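PDB 3SDO: nitrilotriacetate monooxygenase from Burkholderia pseudomallei, which probably acts as an FMN-dependent monooxygenase of the bacterial luciferase-like family, incorporating oxygen from O2 into an organic substrate. Local coordinates for residues G274-Y288 against G366-V378. Numbering follows the deposited sequence.
With EDO (1,2-ethanediol), chain D.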
ATOM      1  N   GLY A 274      19.586 -17.866  -3.778  1.00 22.22           N
ATOM      2  CA  GLY A 274      18.590 -18.503  -4.633  1.00 22.92           C
ATOM      3  C   GLY A 274      18.893 -19.970  -4.867  1.00 22.84           C
ATOM      4  O   GLY A 274      19.276 -20.360  -5.965  1.00 22.67           O
ATOM      5  N   PRO A 275      18.716 -20.798  -3.838  1.00 22.88           N
ATOM      6  CA  PRO A 275      19.080 -22.212  -3.940  1.00 23.19           C
ATOM      7  C   PRO A 275      18.186 -23.036  -4.867  1.00 23.33           C
ATOM      8  O   PRO A 275      16.990 -22.799  -4.943  1.00 22.26           O
ATOM      9  CB  PRO A 275      18.923 -22.705  -2.498  1.00 23.21           C
ATOM     10  CG  PRO A 275      17.922 -21.751  -1.901  1.00 22.85           C
ATOM     11  CD  PRO A 275      18.279 -20.452  -2.473  1.00 23.07           C
ATOM     12  N   ILE A 276      18.779 -24.031  -5.516  1.00 23.21           N
ATOM     13  CA  ILE A 276      18.066 -24.966  -6.362  1.00 23.75           C
ATOM     14  C   ILE A 276      18.433 -26.374  -5.925  1.00 24.83           C
ATOM     15  O   ILE A 276      19.613 -26.755  -5.959  1.00 24.82           O
ATOM     16  CB  ILE A 276      18.466 -24.775  -7.842  1.00 23.69           C
ATOM     17  CG1 ILE A 276      18.217 -23.326  -8.283  1.00 22.69           C
ATOM     18  CG2 ILE A 276      17.725 -25.780  -8.747  1.00 24.12           C
ATOM     19  CD1 ILE A 276      18.589 -23.057  -9.767  1.00 22.90           C
ATOM     20  N   VAL A 277      17.438 -27.152  -5.514  1.00 25.84           N
ATOM     21  CA  VAL A 277      17.704 -28.443  -4.885  1.00 26.98           C
ATOM     22  C   VAL A 277      17.027 -29.567  -5.656  1.00 28.11           C
ATOM     23  O   VAL A 277      15.994 -29.355  -6.305  1.00 28.87           O
ATOM     24  CB  VAL A 277      17.247 -28.471  -3.394  1.00 27.05           C
ATOM     25  CG1 VAL A 277      18.034 -27.419  -2.573  1.00 27.07           C
ATOM     26  CG2 VAL A 277      15.768 -28.202  -3.288  1.00 26.94           C
ATOM     27  N   GLY A 278      17.649 -30.736  -5.597  1.00 28.36           N
ATOM     28  CA  GLY A 278      17.122 -31.965  -6.145  1.00 29.25           C
ATOM     29  C   GLY A 278      17.669 -33.107  -5.302  1.00 29.87           C
ATOM     30  O   GLY A 278      18.577 -32.902  -4.503  1.00 29.35           O
ATOM     31  N   ALA A 279      17.126 -34.306  -5.475  1.00 30.54           N
ATOM     32  CA  ALA A 279      17.491 -35.448  -4.626  1.00 31.40           C
ATOM     33  C   ALA A 279      18.903 -35.910  -4.925  1.00 32.27           C
ATOM     34  O   ALA A 279      19.575 -36.480  -4.076  1.00 32.78           O
ATOM     35  CB  ALA A 279      16.512 -36.602  -4.846  1.00 32.37           C
ATOM     36  N   THR A 280      19.320 -35.690  -6.164  1.00 32.52           N
ATOM     37  CA  THR A 280      20.661 -35.970  -6.609  1.00 33.12           C
ATOM     38  C   THR A 280      21.188 -34.675  -7.199  1.00 32.39           C
ATOM     39  O   THR A 280      20.406 -33.782  -7.531  1.00 31.89           O
ATOM     40  CB  THR A 280      20.655 -37.053  -7.699  1.00 34.04           C
ATOM     41  OG1 THR A 280      19.779 -36.647  -8.755  1.00 34.47           O
ATOM     42  CG2 THR A 280      20.176 -38.400  -7.131  1.00 34.83           C
ATOM     43  N   GLN A 281      22.500 -34.568  -7.332  1.00 32.61           N
ATOM     44  CA  GLN A 281      23.095 -33.476  -8.074  1.00 33.18           C
ATOM     45  C   GLN A 281      22.516 -33.400  -9.509  1.00 34.28           C
ATOM     46  O   GLN A 281      22.266 -32.301 -10.023  1.00 33.49           O
ATOM     47  CB  GLN A 281      24.621 -33.619  -8.118  1.00 33.93           C
ATOM     48  CG  GLN A 281      25.369 -32.394  -8.669  1.00 33.12           C
ATOM     49  CD  GLN A 281      25.256 -31.167  -7.784  1.00 32.63           C
ATOM     50  OE1 GLN A 281      25.669 -31.179  -6.627  1.00 33.75           O
ATOM     51  NE2 GLN A 281      24.705 -30.090  -8.332  1.00 29.64           N
ATOM     52  N   GLN A 282      22.286 -34.556 -10.140  1.00 35.50           N
ATOM     53  CA  GLN A 282      21.783 -34.597 -11.522  1.00 36.11           C
ATOM     54  C   GLN A 282      20.433 -33.879 -11.641  1.00 35.67           C
ATOM     55  O   GLN A 282      20.212 -33.110 -12.587  1.00 35.99           O
ATOM     56  CB  GLN A 282      21.665 -36.042 -12.029  1.00 37.14           C
ATOM     57  N   GLU A 283      19.565 -34.123 -10.656  1.00 34.69           N
ATOM     58  CA  GLU A 283      18.212 -33.579 -10.595  1.00 34.20           C
ATOM     59  C   GLU A 283      18.234 -32.063 -10.329  1.00 32.47           C
ATOM     60  O   GLU A 283      17.493 -31.300 -10.971  1.00 31.44           O
ATOM     61  CB  GLU A 283      17.461 -34.302  -9.473  1.00 34.94           C
ATOM     62  CG  GLU A 283      15.961 -34.151  -9.420  1.00 38.55           C
ATOM     63  CD  GLU A 283      15.354 -34.957  -8.254  1.00 42.74           C
ATOM     64  OE1 GLU A 283      15.675 -36.173  -8.130  1.00 47.42           O
ATOM     65  OE2 GLU A 283      14.580 -34.374  -7.453  1.00 44.18           O
ATOM     66  N   ALA A 284      19.078 -31.645  -9.376  1.00 30.28           N
ATOM     67  CA  ALA A 284      19.358 -30.232  -9.143  1.00 28.65           C
ATOM     68  C   ALA A 284      19.837 -29.531 -10.413  1.00 28.16           C
ATOM     69  O   ALA A 284      19.363 -28.427 -10.750  1.00 25.86           O
ATOM     70  CB  ALA A 284      20.401 -30.066  -8.039  1.00 28.50           C
ATOM     71  N   ASP A 285      20.791 -30.165 -11.086  1.00 28.33           N
ATOM     72  CA  ASP A 285      21.383 -29.625 -12.309  1.00 29.28           C
ATOM     73  C   ASP A 285      20.333 -29.511 -13.440  1.00 29.30           C
ATOM     74  O   ASP A 285      20.372 -28.589 -14.238  1.00 27.99           O
ATOM     75  CB  ASP A 285      22.564 -30.502 -12.772  1.00 30.04           C
ATOM     76  CG  ASP A 285      23.858 -30.291 -11.945  1.00 31.50           C
ATOM     77  OD1 ASP A 285      23.994 -29.326 -11.147  1.00 33.23           O
ATOM     78  OD2 ASP A 285      24.777 -31.112 -12.110  1.00 33.83           O
ATOM     79  N   ASP A 286      19.405 -30.463 -13.498  1.00 30.77           N
ATOM     80  CA  ASP A 286      18.344 -30.457 -14.506  1.00 31.43           C
ATOM     81  C   ASP A 286      17.430 -29.263 -14.248  1.00 30.15           C
ATOM     82  O   ASP A 286      17.013 -28.584 -15.191  1.00 29.53           O
ATOM     83  CB  ASP A 286      17.520 -31.751 -14.474  1.00 32.36           C
ATOM     84  CG  ASP A 286      18.269 -32.970 -15.026  1.00 36.56           C
ATOM     85  OD1 ASP A 286      19.286 -32.839 -15.753  1.00 39.76           O
ATOM     86  OD2 ASP A 286      17.806 -34.098 -14.726  1.00 42.31           O
ATOM     87  N   LYS A 287      17.135 -29.001 -12.972  1.00 29.40           N
ATOM     88  CA  LYS A 287      16.277 -27.877 -12.608  1.00 28.34           C
ATOM     89  C   LYS A 287      16.972 -26.567 -12.937  1.00 27.25           C
ATOM     90  O   LYS A 287      16.351 -25.615 -13.394  1.00 25.82           O
ATOM     91  CB  LYS A 287      15.927 -27.889 -11.113  1.00 28.22           C
ATOM     92  CG  LYS A 287      14.916 -28.958 -10.721  1.00 29.35           C
ATOM     93  CD  LYS A 287      14.483 -28.793  -9.265  1.00 28.09           C
ATOM     94  CE  LYS A 287      13.801 -30.066  -8.807  1.00 29.85           C
ATOM     95  NZ  LYS A 287      13.482 -30.050  -7.380  1.00 27.71           N
ATOM     96  N   TYR A 288      18.267 -26.524 -12.681  1.00 26.86           N
ATOM     97  CA  TYR A 288      19.053 -25.356 -13.002  1.00 27.41           C
ATOM     98  C   TYR A 288      19.052 -25.097 -14.522  1.00 27.57           C
ATOM     99  O   TYR A 288      18.916 -23.965 -14.975  1.00 27.11           O
ATOM    100  CB  TYR A 288      20.455 -25.554 -12.475  1.00 28.27           C
ATOM    101  CG  TYR A 288      21.423 -24.485 -12.880  1.00 31.45           C
ATOM    102  CD1 TYR A 288      21.299 -23.190 -12.404  1.00 33.24           C
ATOM    103  CD2 TYR A 288      22.463 -24.775 -13.727  1.00 36.97           C
ATOM    104  CE1 TYR A 288      22.200 -22.195 -12.781  1.00 36.78           C
ATOM    105  CE2 TYR A 288      23.365 -23.796 -14.106  1.00 41.14           C
ATOM    106  CZ  TYR A 288      23.231 -22.510 -13.624  1.00 40.52           C
ATOM    107  OH  TYR A 288      24.146 -21.551 -14.012  1.00 47.11           O
ATOM    108  N   GLY A 366      22.000 -14.307  -7.191  1.00 43.67           N
ATOM    109  CA  GLY A 366      22.131 -15.014  -5.901  1.00 42.36           C
ATOM    110  C   GLY A 366      22.244 -16.536  -6.021  1.00 41.88           C
ATOM    111  O   GLY A 366      22.224 -17.266  -5.000  1.00 40.77           O
ATOM    112  N   THR A 367      22.356 -17.024  -7.262  1.00 41.40           N
ATOM    113  CA  THR A 367      22.489 -18.469  -7.527  1.00 41.06           C
ATOM    114  C   THR A 367      23.941 -18.744  -7.931  1.00 40.64           C
ATOM    115  O   THR A 367      24.395 -18.279  -8.973  1.00 41.24           O
ATOM    116  CB  THR A 367      21.463 -18.979  -8.614  1.00 41.67           C
ATOM    117  OG1 THR A 367      20.111 -18.837  -8.126  1.00 39.95           O
ATOM    118  CG2 THR A 367      21.699 -20.439  -8.946  1.00 42.64           C
ATOM    119  N   SER A 368      24.669 -19.420  -7.042  1.00 38.92           N
ATOM    120  CA  SER A 368      26.024 -19.920  -7.303  1.00 38.21           C
ATOM    121  C   SER A 368      25.953 -21.428  -7.131  1.00 35.93           C
ATOM    122  O   SER A 368      24.996 -21.937  -6.558  1.00 34.87           O
ATOM    123  CB  SER A 368      27.031 -19.332  -6.309  1.00 38.23           C
ATOM    124  OG  SER A 368      26.978 -20.031  -5.062  1.00 39.95           O
ATOM    125  N   GLU A 369      26.966 -22.137  -7.605  1.00 34.69           N
ATOM    126  CA  GLU A 369      26.874 -23.589  -7.697  1.00 33.68           C
ATOM    127  C   GLU A 369      26.905 -24.259  -6.329  1.00 31.36           C
ATOM    128  O   GLU A 369      26.364 -25.353  -6.179  1.00 30.54           O
ATOM    129  CB  GLU A 369      27.922 -24.174  -8.658  1.00 34.90           C
ATOM    130  CG  GLU A 369      29.334 -24.401  -8.099  1.00 35.88           C
ATOM    131  CD  GLU A 369      30.151 -25.328  -8.998  1.00 39.77           C
ATOM    132  OE1 GLU A 369      29.810 -25.423 -10.205  1.00 41.27           O
ATOM    133  OE2 GLU A 369      31.113 -25.962  -8.505  1.00 38.28           O
ATOM    134  N   ALA A 370      27.476 -23.575  -5.332  1.00 29.29           N
ATOM    135  CA  ALA A 370      27.458 -24.071  -3.937  1.00 28.00           C
ATOM    136  C   ALA A 370      26.029 -24.179  -3.380  1.00 26.17           C
ATOM    137  O   ALA A 370      25.792 -25.006  -2.498  1.00 26.16           O
ATOM    138  CB  ALA A 370      28.347 -23.201  -3.011  1.00 27.15           C
ATOM    139  N   PHE A 371      25.090 -23.379  -3.909  1.00 24.46           N
ATOM    140  CA  PHE A 371      23.678 -23.474  -3.503  1.00 23.17           C
ATOM    141  C   PHE A 371      22.802 -24.259  -4.516  1.00 23.00           C
ATOM    142  O   PHE A 371      21.574 -24.137  -4.501  1.00 21.66           O
ATOM    143  CB  PHE A 371      23.079 -22.084  -3.246  1.00 23.16           C
ATOM    144  CG  PHE A 371      23.667 -21.377  -2.071  1.00 22.19           C
ATOM    145  CD1 PHE A 371      23.335 -21.750  -0.785  1.00 21.78           C
ATOM    146  CD2 PHE A 371      24.547 -20.330  -2.242  1.00 21.99           C
ATOM    147  CE1 PHE A 371      23.892 -21.105   0.317  1.00 19.75           C
ATOM    148  CE2 PHE A 371      25.103 -19.686  -1.139  1.00 21.30           C
ATOM    149  CZ  PHE A 371      24.750 -20.077   0.141  1.00 18.52           C
ATOM    150  N   ILE A 372      23.444 -25.072  -5.361  1.00 22.59           N
ATOM    151  CA  ILE A 372      22.755 -25.959  -6.300  1.00 23.21           C
ATOM    152  C   ILE A 372      23.193 -27.404  -6.044  1.00 23.67           C
ATOM    153  O   ILE A 372      24.364 -27.762  -6.245  1.00 23.32           O
ATOM    154  CB  ILE A 372      23.059 -25.558  -7.781  1.00 23.96           C
ATOM    155  CG1 ILE A 372      22.619 -24.107  -8.044  1.00 24.16           C
ATOM    156  CG2 ILE A 372      22.356 -26.461  -8.762  1.00 23.06           C
ATOM    157  CD1 ILE A 372      23.157 -23.544  -9.405  1.00 26.61           C
ATOM    158  N   GLY A 373      22.265 -28.235  -5.579  1.00 23.35           N
ATOM    159  CA  GLY A 373      22.596 -29.638  -5.264  1.00 23.42           C
ATOM    160  C   GLY A 373      21.560 -30.281  -4.365  1.00 22.98           C
ATOM    161  O   GLY A 373      20.400 -29.887  -4.378  1.00 22.09           O
ATOM    162  N   THR A 374      21.981 -31.261  -3.575  1.00 22.49           N
ATOM    163  CA  THR A 374      21.064 -31.985  -2.709  1.00 22.45           C
ATOM    164  C   THR A 374      20.675 -31.164  -1.490  1.00 22.41           C
ATOM    165  O   THR A 374      21.420 -30.247  -1.078  1.00 22.87           O
ATOM    166  CB  THR A 374      21.680 -33.270  -2.200  1.00 22.25           C
ATOM    167  OG1 THR A 374      22.813 -32.923  -1.396  1.00 22.35           O
ATOM    168  CG2 THR A 374      22.088 -34.194  -3.398  1.00 23.91           C
ATOM    169  N   PRO A 375      19.527 -31.496  -0.881  1.00 22.11           N
ATOM    170  CA  PRO A 375      19.156 -30.801   0.354  1.00 21.93           C
ATOM    171  C   PRO A 375      20.262 -30.759   1.416  1.00 21.15           C
ATOM    172  O   PRO A 375      20.498 -29.709   2.001  1.00 20.99           O
ATOM    173  CB  PRO A 375      17.933 -31.578   0.846  1.00 21.93           C
ATOM    174  CG  PRO A 375      17.295 -32.126  -0.429  1.00 22.92           C
ATOM    175  CD  PRO A 375      18.442 -32.358  -1.391  1.00 23.26           C
ATOM    176  N   GLU A 376      20.954 -31.866   1.647  1.00 21.46           N
ATOM    177  CA  GLU A 376      22.015 -31.886   2.660  1.00 20.95           C
ATOM    178  C   GLU A 376      23.152 -30.957   2.259  1.00 19.84           C
ATOM    179  O   GLU A 376      23.635 -30.186   3.088  1.00 19.36           O
ATOM    180  CB  GLU A 376      22.578 -33.299   2.881  1.00 22.13           C
ATOM    181  CG  GLU A 376      21.680 -34.274   3.599  1.00 25.02           C
ATOM    182  CD  GLU A 376      21.521 -34.026   5.083  1.00 26.97           C
ATOM    183  OE1 GLU A 376      22.164 -33.112   5.662  1.00 25.48           O
ATOM    184  OE2 GLU A 376      20.704 -34.770   5.665  1.00 27.08           O
ATOM    185  N   ALA A 377      23.584 -31.021   0.995  1.00 19.51           N
ATOM    186  CA  ALA A 377      24.713 -30.181   0.551  1.00 19.63           C
ATOM    187  C   ALA A 377      24.366 -28.710   0.630  1.00 19.74           C
ATOM    188  O   ALA A 377      25.178 -27.905   1.078  1.00 20.29           O
ATOM    189  CB  ALA A 377      25.174 -30.549  -0.881  1.00 19.62           C
ATOM    190  N   VAL A 378      23.155 -28.353   0.198  1.00 19.46           N
ATOM    191  CA  VAL A 378      22.718 -26.962   0.221  1.00 19.45           C
ATOM    192  C   VAL A 378      22.568 -26.456   1.665  1.00 18.55           C
ATOM    193  O   VAL A 378      22.939 -25.321   1.983  1.00 18.13           O
ATOM    194  CB  VAL A 378      21.383 -26.793  -0.595  1.00 19.91           C
ATOM    195  CG1 VAL A 378      20.714 -25.445  -0.303  1.00 20.14           C
ATOM    196  CG2 VAL A 378      21.667 -26.967  -2.103  1.00 19.14           C
TER
HETATM  197  C1  EDO D 451      20.474 -34.814   9.196  1.00 34.14           C
HETATM  198  O1  EDO D 451      19.899 -34.421   7.924  1.00 32.81           O
HETATM  199  C2  EDO D 451      21.950 -35.197   9.140  1.00 32.12           C
HETATM  200  O2  EDO D 451      22.759 -34.262   8.405  1.00 30.19           O
HETATM  201  O   HOH W   1      25.085 -31.774  -3.885  1.00 11.61           O
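I276 and I372 pair in a short parallel beta bridge that adds strand 372-373 beside the end of strand 268-277 in the TIM-barrel fold of the luciferase-like monooxygenases. Three backbone bonds zip the strands together: I276 N to F371 O, G373 N to I276 O, and G278 N to G373 O. Each strand is soon followed by a helix, strand 268-277 after the short loop 278-280 and strand 372-373 after T374 alone; as N-caps, T280 OG1 accepts from E283 N and T374 OG1 from A377 N.

Q281, in the first turn of helix 281-292, reaches back to the neighbouring strand. The bond to CB runs neither toward nor away from 366-378, but with CG anti to the backbone N (chi1 -170°) and a bend at chi2 (66°) the chain folds over G373, bringing CD within 4.0 Å of G373 CA. NE2 donates a nearly straight bond to I372 O (3.1 Å, 166°), approaching from above the carbonyl plane, and a second to D285 OD1 (3.0 Å); both acceptors lie close to the amide plane, which fixes the rotation of the amide. OE1 accepts from a water that in turn accepts from T374 N, bridging the two segments.

A284 CB packs 3.6 Å from G373 CA. On the sheet face of I276 and I372, Y288 receives I372 CD1 over one face of its ring, a CH-pi contact. On the opposite side of the sheet, the side chains of V277 and V378 cross at about a right angle, CG1 of V277 3.7 Å from CG2 of V378; V277 also packs on D407 and V412 of helix 401-418. Just before the paired residues, T367 OG1 donates to G274 O at 2.8 Å, in the carbonyl plane and on a lone pair.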